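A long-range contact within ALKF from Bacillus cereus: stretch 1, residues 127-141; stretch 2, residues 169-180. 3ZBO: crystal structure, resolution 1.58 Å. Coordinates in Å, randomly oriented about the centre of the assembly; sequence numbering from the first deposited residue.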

ATOM      1  N   ASP A 127      -8.139   0.759  13.662  1.00 14.75           N
ATOM      2  CA  ASP A 127      -6.880   0.093  13.915  1.00 14.44           C
ATOM      3  C   ASP A 127      -5.830   0.624  12.961  1.00 14.48           C
ATOM      4  O   ASP A 127      -6.128   0.748  11.781  1.00 14.75           O
ATOM      5  N   GLU A 128      -4.694   1.068  13.543  1.00 13.61           N
ATOM      6  CA  GLU A 128      -3.651   1.835  12.782  1.00 12.59           C
ATOM      7  C   GLU A 128      -3.373   1.175  11.430  1.00 12.60           C
ATOM      8  O   GLU A 128      -3.452   1.875  10.360  1.00 13.07           O
ATOM      9  N   LEU A 129      -2.936  -0.079  11.431  1.00 12.05           N
ATOM     10  CA  LEU A 129      -2.437  -0.587  10.165  1.00 12.12           C
ATOM     11  C   LEU A 129      -3.566  -1.044   9.262  1.00 11.96           C
ATOM     12  O   LEU A 129      -3.411  -0.982   7.982  1.00 12.28           O
ATOM     13  N   LYS A 130      -4.720  -1.446   9.811  1.00 11.95           N
ATOM     14  CA  LYS A 130      -5.844  -1.703   8.908  1.00 11.67           C
ATOM     15  C   LYS A 130      -6.345  -0.416   8.202  1.00 12.00           C
ATOM     16  O   LYS A 130      -6.597  -0.422   6.970  1.00 11.47           O
ATOM     17  N   MET A 131      -6.365   0.684   8.970  1.00 12.53           N
ATOM     18  CA  MET A 131      -6.754   1.939   8.334  1.00 11.56           C
ATOM     19  C   MET A 131      -5.697   2.339   7.318  1.00 11.73           C
ATOM     20  O   MET A 131      -6.060   2.856   6.279  1.00 12.28           O
ATOM     21  N   SER A 132      -4.418   2.171   7.669  1.00 10.77           N
ATOM     22  CA  SER A 132      -3.345   2.505   6.677  1.00 11.57           C
ATOM     23  C   SER A 132      -3.553   1.705   5.385  1.00  9.63           C
ATOM     24  O   SER A 132      -3.403   2.261   4.280  1.00 11.64           O
ATOM     25  N   ALA A 133      -3.899   0.426   5.495  1.00 10.59           N
ATOM     26  CA  ALA A 133      -4.130  -0.392   4.294  1.00  9.44           C
ATOM     27  C   ALA A 133      -5.352   0.114   3.532  1.00 10.75           C
ATOM     28  O   ALA A 133      -5.300   0.133   2.285  1.00 11.28           O
ATOM     29  N   GLY A 134      -6.418   0.560   4.246  1.00 11.75           N
ATOM     30  CA  GLY A 134      -7.594   0.960   3.518  1.00 11.96           C
ATOM     31  C   GLY A 134      -7.314   2.274   2.751  1.00 12.00           C
ATOM     32  O   GLY A 134      -7.705   2.345   1.572  1.00 13.15           O
ATOM     33  N   TRP A 135      -6.655   3.270   3.369  1.00 10.71           N
ATOM     34  CA  TRP A 135      -6.273   4.552   2.637  1.00 11.07           C
ATOM     35  C   TRP A 135      -5.326   4.204   1.535  1.00 10.74           C
ATOM     36  O   TRP A 135      -5.473   4.757   0.420  1.00 11.55           O
ATOM     37  N   SER A 136      -4.351   3.296   1.800  1.00 10.49           N
ATOM     38  CA  SER A 136      -3.389   2.938   0.745  1.00 11.27           C
ATOM     39  C   SER A 136      -4.123   2.305  -0.471  1.00 11.28           C
ATOM     40  O   SER A 136      -3.787   2.644  -1.593  1.00 11.39           O
ATOM     41  N   CYS A 137      -5.061   1.419  -0.182  1.00 10.70           N
ATOM     42  CA  CYS A 137      -5.778   0.768  -1.299  1.00 11.89           C
ATOM     43  C   CYS A 137      -6.442   1.820  -2.130  1.00 11.07           C
ATOM     44  O   CYS A 137      -6.367   1.669  -3.383  1.00 12.09           O
ATOM     45  N   TYR A 138      -7.047   2.844  -1.535  1.00 11.17           N
ATOM     46  CA  TYR A 138      -7.634   3.890  -2.384  1.00 12.05           C
ATOM     47  C   TYR A 138      -6.585   4.552  -3.271  1.00 12.67           C
ATOM     48  O   TYR A 138      -6.869   4.915  -4.423  1.00 13.07           O
ATOM     49  N   CYS A 139      -5.405   4.824  -2.729  1.00 11.42           N
ATOM     50  CA  CYS A 139      -4.362   5.435  -3.592  1.00 11.07           C
ATOM     51  C   CYS A 139      -4.066   4.520  -4.771  1.00 11.97           C
ATOM     52  O   CYS A 139      -3.920   5.040  -5.898  1.00 12.90           O
ATOM     53  N   TRP A 140      -3.981   3.181  -4.583  1.00 12.05           N
ATOM     54  CA  TRP A 140      -3.654   2.294  -5.682  1.00 12.59           C
ATOM     55  C   TRP A 140      -4.822   2.215  -6.628  1.00 13.64           C
ATOM     56  O   TRP A 140      -4.582   2.142  -7.864  1.00 13.64           O
ATOM     57  N   LEU A 141      -6.051   2.237  -6.112  1.00 13.01           N
ATOM     58  CA  LEU A 141      -7.237   2.194  -7.032  1.00 11.57           C
ATOM     59  C   LEU A 141      -7.292   3.458  -7.882  1.00 13.87           C
ATOM     60  O   LEU A 141      -7.581   3.382  -9.110  1.00 15.11           O
ATOM     61  N   SER A 169      -4.533  11.254  13.861  1.00 13.90           N
ATOM     62  CA  SER A 169      -4.620   9.819  13.493  1.00 13.77           C
ATOM     63  C   SER A 169      -3.358   9.074  13.909  1.00 12.84           C
ATOM     64  O   SER A 169      -2.312   9.668  14.148  1.00 14.65           O
ATOM     65  N   PRO A 170      -3.436   7.731  14.021  1.00 14.53           N
ATOM     66  CA  PRO A 170      -2.231   6.949  14.277  1.00 14.32           C
ATOM     67  C   PRO A 170      -1.177   7.164  13.232  1.00 16.20           C
ATOM     68  O   PRO A 170      -1.535   7.514  12.100  1.00 14.92           O
ATOM     69  N   GLU A 171       0.061   7.009  13.601  1.00 14.71           N
ATOM     70  CA  GLU A 171       1.190   7.415  12.749  1.00 14.04           C
ATOM     71  C   GLU A 171       1.124   6.825  11.350  1.00 13.51           C
ATOM     72  O   GLU A 171       1.283   7.538  10.359  1.00 13.82           O
ATOM     73  N   ARG A 172       0.978   5.503  11.242  1.00 13.06           N
ATOM     74  CA  ARG A 172       0.992   4.961   9.891  1.00 13.23           C
ATOM     75  C   ARG A 172      -0.226   5.337   9.124  1.00 12.53           C
ATOM     76  O   ARG A 172      -0.173   5.464   7.862  1.00 12.74           O
ATOM     77  N   THR A 173      -1.345   5.586   9.778  1.00 11.57           N
ATOM     78  CA  THR A 173      -2.555   6.021   9.116  1.00 12.05           C
ATOM     79  C   THR A 173      -2.246   7.387   8.456  1.00 12.30           C
ATOM     80  O   THR A 173      -2.733   7.684   7.337  1.00 14.16           O
ATOM     81  N   LYS A 174      -1.545   8.282   9.178  1.00 12.30           N
ATOM     82  CA  LYS A 174      -1.261   9.622   8.690  1.00 11.28           C
ATOM     83  C   LYS A 174      -0.500   9.491   7.343  1.00 12.07           C
ATOM     84  O   LYS A 174      -0.757  10.260   6.411  1.00 12.13           O
ATOM     85  N   SER A 175       0.491   8.580   7.245  1.00 10.33           N
ATOM     86  CA  SER A 175       1.254   8.420   5.994  1.00 11.44           C
ATOM     87  C   SER A 175       0.315   8.043   4.880  1.00 12.00           C
ATOM     88  O   SER A 175       0.421   8.634   3.768  1.00 12.24           O
ATOM     89  N   ALA A 176      -0.596   7.113   5.107  1.00 11.13           N
ATOM     90  CA  ALA A 176      -1.472   6.711   4.027  1.00 10.01           C
ATOM     91  C   ALA A 176      -2.507   7.762   3.685  1.00 10.97           C
ATOM     92  O   ALA A 176      -2.841   7.934   2.469  1.00 11.55           O
ATOM     93  N   MET A 177      -3.017   8.478   4.677  1.00 12.10           N
ATOM     94  CA  MET A 177      -3.998   9.578   4.353  1.00 11.37           C
ATOM     95  C   MET A 177      -3.236  10.674   3.550  1.00 10.83           C
ATOM     96  O   MET A 177      -3.850  11.317   2.691  1.00 11.97           O
ATOM     97  N   ASN A 178      -1.948  10.927   3.902  1.00 11.09           N
ATOM     98  CA  ASN A 178      -1.202  11.917   3.114  1.00 11.45           C
ATOM     99  C   ASN A 178      -1.032  11.492   1.646  1.00 12.26           C
ATOM    100  O   ASN A 178      -1.159  12.366   0.742  1.00 11.81           O
ATOM    101  N   ASN A 179      -0.749  10.196   1.491  1.00  9.77           N
ATOM    102  CA  ASN A 179      -0.643   9.615   0.139  1.00 10.96           C
ATOM    103  C   ASN A 179      -2.024   9.835  -0.547  1.00 11.04           C
ATOM    104  O   ASN A 179      -2.045  10.219  -1.764  1.00 11.31           O
ATOM    105  N   PHE A 180      -3.116   9.630   0.159  1.00 11.55           N
ATOM    106  CA  PHE A 180      -4.416   9.821  -0.481  1.00 12.87           C
ATOM    107  C   PHE A 180      -4.555  11.298  -0.957  1.00 13.21           C
ATOM    108  O   PHE A 180      -5.074  11.511  -2.061  1.00 12.51           O
TER

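The polar anchor of this contact lies where both helices begin. Glu 128 leaves its backbone sideways with chi1 and chi2 both t, an extended form that carries its carboxylate across to the start of the second helix. There Arg 172 N donates to Glu 128 OE2 at 2.8 Å, almost in line with its N-H. The first turn of a helix leaves amides without backbone acceptors, and a side chain from the neighbouring helix supplies one here. The second bond runs between the same segments: Thr 173, chi1 m, donates from OG1 to Glu 128 O at 3.0 Å. That carbonyl, Glu 128 O, also accepts from Ser 132 N at 2.9 Å, so the threonine adds to the helical bond without replacing it.

Farther along, a water joins the helices, donating to Ser 136 OG and accepting from Asn 179 ND2, each at 2.9 Å. Ser 136 OG, chi1 m, donates back to Ser 132 O at 2.7 Å. Asn 179, chi1 t, points toward the first helix, and Asn 179 ND2 also comes within 3.4 Å of Trp 140 CH2.

The helices run nearly parallel, at 7°, with axes 7.8 Å apart at their closest. Ala 176 points inward and, ending at CB, sits directly against the first helix, with Ala 176 CB 3.3 Å from Ser 132 O and 3.5 Å from Trp 135 CB. Thr 173 is a knob among Glu 128, Met 131, Ser 132 and Trp 135, placing Thr 173 CG2 3.6 Å from Met 131 CB while its hydroxyl serves the carbonyl.

The reciprocal knob is Trp 135, which buries more area against the other stretch than any other residue here. With chi1 m and chi2 109°, it sits among Thr 173, Ala 176, Met 177 and Phe 180. Met 177, starting sideways with chi1 m and chi2 t, lays Met 177 CG over one face of the Trp 135 indole, 3.5 Å from the centroid of its five-membered ring. Trp 135 also presents an edge to the face of Phe 180 (chi1 t), with Trp 135 CZ3 3.6 Å from Phe 180 CD2 and the planes of the Trp 135 and Phe 180 rings at 72°. Tyr 138 CB lies 3.8 Å from Phe 180 CE1, at the edge of that ring, although the tyrosine's end leads away.

Cys 139, chi1 m, fits Cys 139 SG 3.3 Å from Phe 180 N and 3.4 Å from Asn 179 CG. At the opposite end, Met 131 CE rests 3.7 Å from Pro 170 CG, closing the packing beside the Glu 128 anchor.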

ATOM      1  CB  ASP A 127      -7.112  -1.439  13.692  1.00 15.48           C
ATOM      2  CG  ASP A 127      -5.836  -2.170  13.651  1.00 23.71           C
ATOM      3  OD1 ASP A 127      -5.145  -2.309  12.578  1.00 23.28           O
ATOM      4  OD2 ASP A 127      -5.416  -2.613  14.737  1.00 33.20           O
ATOM      5  CB  GLU A 128      -2.348   1.927  13.638  1.00 13.88           C
ATOM      6  CG  GLU A 128      -1.237   2.640  12.851  1.00 14.05           C
ATOM      7  CD  GLU A 128      -0.120   3.045  13.736  1.00 16.05           C
ATOM      8  OE1 GLU A 128      -0.114   2.553  14.944  1.00 23.76           O
ATOM      9  OE2 GLU A 128       0.814   3.720  13.366  1.00 15.18           O
ATOM     10  CB  LEU A 129      -1.536  -1.782  10.433  1.00 11.33           C
ATOM     11  CG  LEU A 129      -0.211  -1.439  11.126  1.00 14.12           C
ATOM     12  CD1 LEU A 129       0.567  -2.650  11.536  1.00 15.92           C
ATOM     13  CD2 LEU A 129       0.652  -0.619  10.138  1.00 15.80           C
ATOM     14  CB  LYS A 130      -7.089  -2.271   9.654  1.00 13.67           C
ATOM     15  CG  LYS A 130      -6.923  -3.648   9.997  1.00 17.74           C
ATOM     16  CD  LYS A 130      -8.360  -4.148  10.524  1.00 20.89           C
ATOM     17  CE  LYS A 130      -8.139  -5.411  11.332  1.00 26.34           C
ATOM     18  NZ  LYS A 130      -9.587  -5.759  11.651  1.00 25.43           N
ATOM     19  CB  MET A 131      -6.886   3.092   9.367  1.00 13.33           C
ATOM     20  CG  MET A 131      -8.092   2.707  10.283  1.00 10.62           C
ATOM     21  SD  MET A 131      -8.511   4.103  11.393  1.00 14.96           S
ATOM     22  CE  MET A 131      -7.061   4.257  12.447  1.00 16.69           C
ATOM     23  CB  SER A 132      -1.977   2.157   7.285  1.00 10.85           C
ATOM     24  OG  SER A 132      -0.979   2.683   6.415  1.00 12.55           O
ATOM     25  CB  ALA A 133      -4.347  -1.877   4.669  1.00 11.28           C
ATOM     26  CB  TRP A 135      -5.659   5.528   3.620  1.00 10.96           C
ATOM     27  CG  TRP A 135      -6.701   6.090   4.590  1.00  9.80           C
ATOM     28  CD1 TRP A 135      -6.859   5.833   5.918  1.00 11.61           C
ATOM     29  CD2 TRP A 135      -7.680   7.118   4.261  1.00 10.55           C
ATOM     30  NE1 TRP A 135      -7.919   6.572   6.428  1.00 12.50           N
ATOM     31  CE2 TRP A 135      -8.412   7.380   5.432  1.00 12.44           C
ATOM     32  CE3 TRP A 135      -7.981   7.838   3.076  1.00 11.57           C
ATOM     33  CZ2 TRP A 135      -9.450   8.335   5.497  1.00 13.42           C
ATOM     34  CZ3 TRP A 135      -8.989   8.775   3.104  1.00 12.38           C
ATOM     35  CH2 TRP A 135      -9.742   9.048   4.298  1.00 14.51           C
ATOM     36  CB  SER A 136      -2.335   1.959   1.256  1.00 11.07           C
ATOM     37  OG  SER A 136      -1.522   2.593   2.310  1.00 11.73           O
ATOM     38  CB  CYS A 137      -6.788  -0.137  -0.638  1.00 11.72           C
ATOM     39  SG  CYS A 137      -7.763  -1.057  -1.904  1.00 14.01           S
ATOM     40  CB  TYR A 138      -8.423   4.965  -1.638  1.00 11.56           C
ATOM     41  CG  TYR A 138      -9.853   4.553  -1.440  1.00 12.40           C
ATOM     42  CD1 TYR A 138     -10.241   3.788  -0.330  1.00 13.27           C
ATOM     43  CD2 TYR A 138     -10.798   4.867  -2.433  1.00 13.47           C
ATOM     44  CE1 TYR A 138     -11.583   3.403  -0.214  1.00 13.40           C
ATOM     45  CE2 TYR A 138     -12.165   4.492  -2.252  1.00 12.54           C
ATOM     46  CZ  TYR A 138     -12.493   3.775  -1.189  1.00 13.97           C
ATOM     47  OH  TYR A 138     -13.826   3.423  -1.083  1.00 17.10           O
ATOM     48  CB  CYS A 139      -3.071   5.638  -2.817  1.00 11.54           C
ATOM     49  SG  CYS A 139      -3.211   6.743  -1.432  1.00 14.20           S
ATOM     50  CB  TRP A 140      -3.302   0.866  -5.165  1.00 11.89           C
ATOM     51  CG  TRP A 140      -2.295   0.936  -4.022  1.00 11.32           C
ATOM     52  CD1 TRP A 140      -2.347   0.087  -2.927  1.00 12.73           C
ATOM     53  CD2 TRP A 140      -1.181   1.833  -3.780  1.00 12.34           C
ATOM     54  NE1 TRP A 140      -1.322   0.377  -2.031  1.00 12.68           N
ATOM     55  CE2 TRP A 140      -0.651   1.481  -2.478  1.00 11.85           C
ATOM     56  CE3 TRP A 140      -0.638   2.993  -4.452  1.00 14.78           C
ATOM     57  CZ2 TRP A 140       0.467   2.107  -1.931  1.00 12.95           C
ATOM     58  CZ3 TRP A 140       0.419   3.620  -3.910  1.00 14.04           C
ATOM     59  CH2 TRP A 140       0.979   3.214  -2.619  1.00 12.52           C
ATOM     60  CB  LEU A 141      -8.510   2.162  -6.191  1.00 12.85           C
ATOM     61  CG  LEU A 141      -8.788   0.860  -5.488  1.00 12.77           C
ATOM     62  CD1 LEU A 141      -9.959   1.129  -4.618  1.00 12.47           C
ATOM     63  CD2 LEU A 141      -9.075  -0.256  -6.479  1.00 12.64           C
ATOM     64  CB  SER A 169      -4.709   9.784  11.980  1.00 13.29           C
ATOM     65  OG  SER A 169      -6.055  10.211  11.614  1.00 17.30           O
ATOM     66  CB  PRO A 170      -2.764   5.490  14.243  1.00 15.89           C
ATOM     67  CG  PRO A 170      -4.262   5.577  14.486  1.00 17.50           C
ATOM     68  CD  PRO A 170      -4.641   6.904  13.842  1.00 15.54           C
ATOM     69  CB  GLU A 171       2.571   7.168  13.319  1.00 15.32           C
ATOM     70  CG  GLU A 171       2.689   7.695  14.786  1.00 15.91           C
ATOM     71  CD  GLU A 171       2.443   9.194  14.923  1.00 19.51           C
ATOM     72  OE1 GLU A 171       2.776   9.979  13.994  1.00 16.57           O
ATOM     73  OE2 GLU A 171       1.965   9.642  16.037  1.00 21.33           O
ATOM     74  CB  ARG A 172       1.115   3.423   9.892  1.00 13.33           C
ATOM     75  CG  ARG A 172       2.441   2.936  10.428  1.00 13.67           C
ATOM     76  CD  ARG A 172       3.745   3.631  10.017  1.00 15.12           C
ATOM     77  NE  ARG A 172       3.721   3.881   8.555  1.00 13.01           N
ATOM     78  CZ  ARG A 172       4.768   4.411   7.953  1.00 12.79           C
ATOM     79  NH1 ARG A 172       5.946   4.629   8.653  1.00 15.01           N
ATOM     80  NH2 ARG A 172       4.630   4.764   6.677  1.00 14.08           N
ATOM     81  CB  THR A 173      -3.745   6.075  10.101  1.00 12.25           C
ATOM     82  OG1 THR A 173      -3.764   4.865  10.851  1.00 12.61           O
ATOM     83  CG2 THR A 173      -5.030   6.179   9.302  1.00 16.53           C
ATOM     84  CB  LYS A 174      -0.240  10.333   9.616  1.00 11.38           C
ATOM     85  CG  LYS A 174      -0.791  10.728  10.938  1.00 14.39           C
ATOM     86  CD  LYS A 174       0.358  11.470  11.681  1.00 13.76           C
ATOM     87  CE  LYS A 174      -0.077  11.866  13.063  1.00 17.15           C
ATOM     88  NZ  LYS A 174       1.161  12.418  13.786  1.00 17.05           N
ATOM     89  CB  SER A 175       2.296   7.319   6.228  1.00 12.41           C
ATOM     90  OG  SER A 175       2.847   6.931   4.930  1.00 16.75           O
ATOM     91  CB  ALA A 176      -2.228   5.363   4.435  1.00 10.37           C
ATOM     92  CB  MET A 177      -4.471  10.160   5.702  1.00 12.19           C
ATOM     93  CG  MET A 177      -5.473   9.276   6.341  1.00 10.73           C
ATOM     94  SD  MET A 177      -5.825  10.174   7.947  1.00 19.98           S
ATOM     95  CE  MET A 177      -7.504   9.617   8.264  1.00 21.22           C
ATOM     96  CB  ASN A 178       0.173  12.169   3.805  1.00 10.99           C
ATOM     97  CG  ASN A 178       0.903  13.375   3.231  1.00 12.50           C
ATOM     98  OD1 ASN A 178       1.869  13.194   2.438  1.00 20.31           O
ATOM     99  ND2 ASN A 178       0.484  14.509   3.664  1.00 14.18           N
ATOM    100  CB  ASN A 179      -0.194   8.124   0.288  1.00 10.56           C
ATOM    101  CG  ASN A 179       0.090   7.463  -1.025  1.00 14.44           C
ATOM    102  OD1 ASN A 179       0.253   8.153  -2.029  1.00 19.28           O
ATOM    103  ND2 ASN A 179       0.287   6.127  -1.003  1.00 14.10           N
ATOM    104  CB  PHE A 180      -5.505   9.360   0.537  1.00 11.72           C
ATOM    105  CG  PHE A 180      -6.924   9.545   0.026  1.00 11.27           C
ATOM    106  CD1 PHE A 180      -7.509   8.539  -0.741  1.00 12.63           C
ATOM    107  CD2 PHE A 180      -7.605  10.686   0.357  1.00 12.37           C
ATOM    108  CE1 PHE A 180      -8.837   8.672  -1.189  1.00 12.98           C
ATOM    109  CE2 PHE A 180      -8.935  10.843  -0.083  1.00 11.56           C
ATOM    110  CZ  PHE A 180      -9.575   9.826  -0.880  1.00 12.10           C
TER
HETATM  111  O   HOH W   1       0.140   4.809   1.536  1.00 14.61           O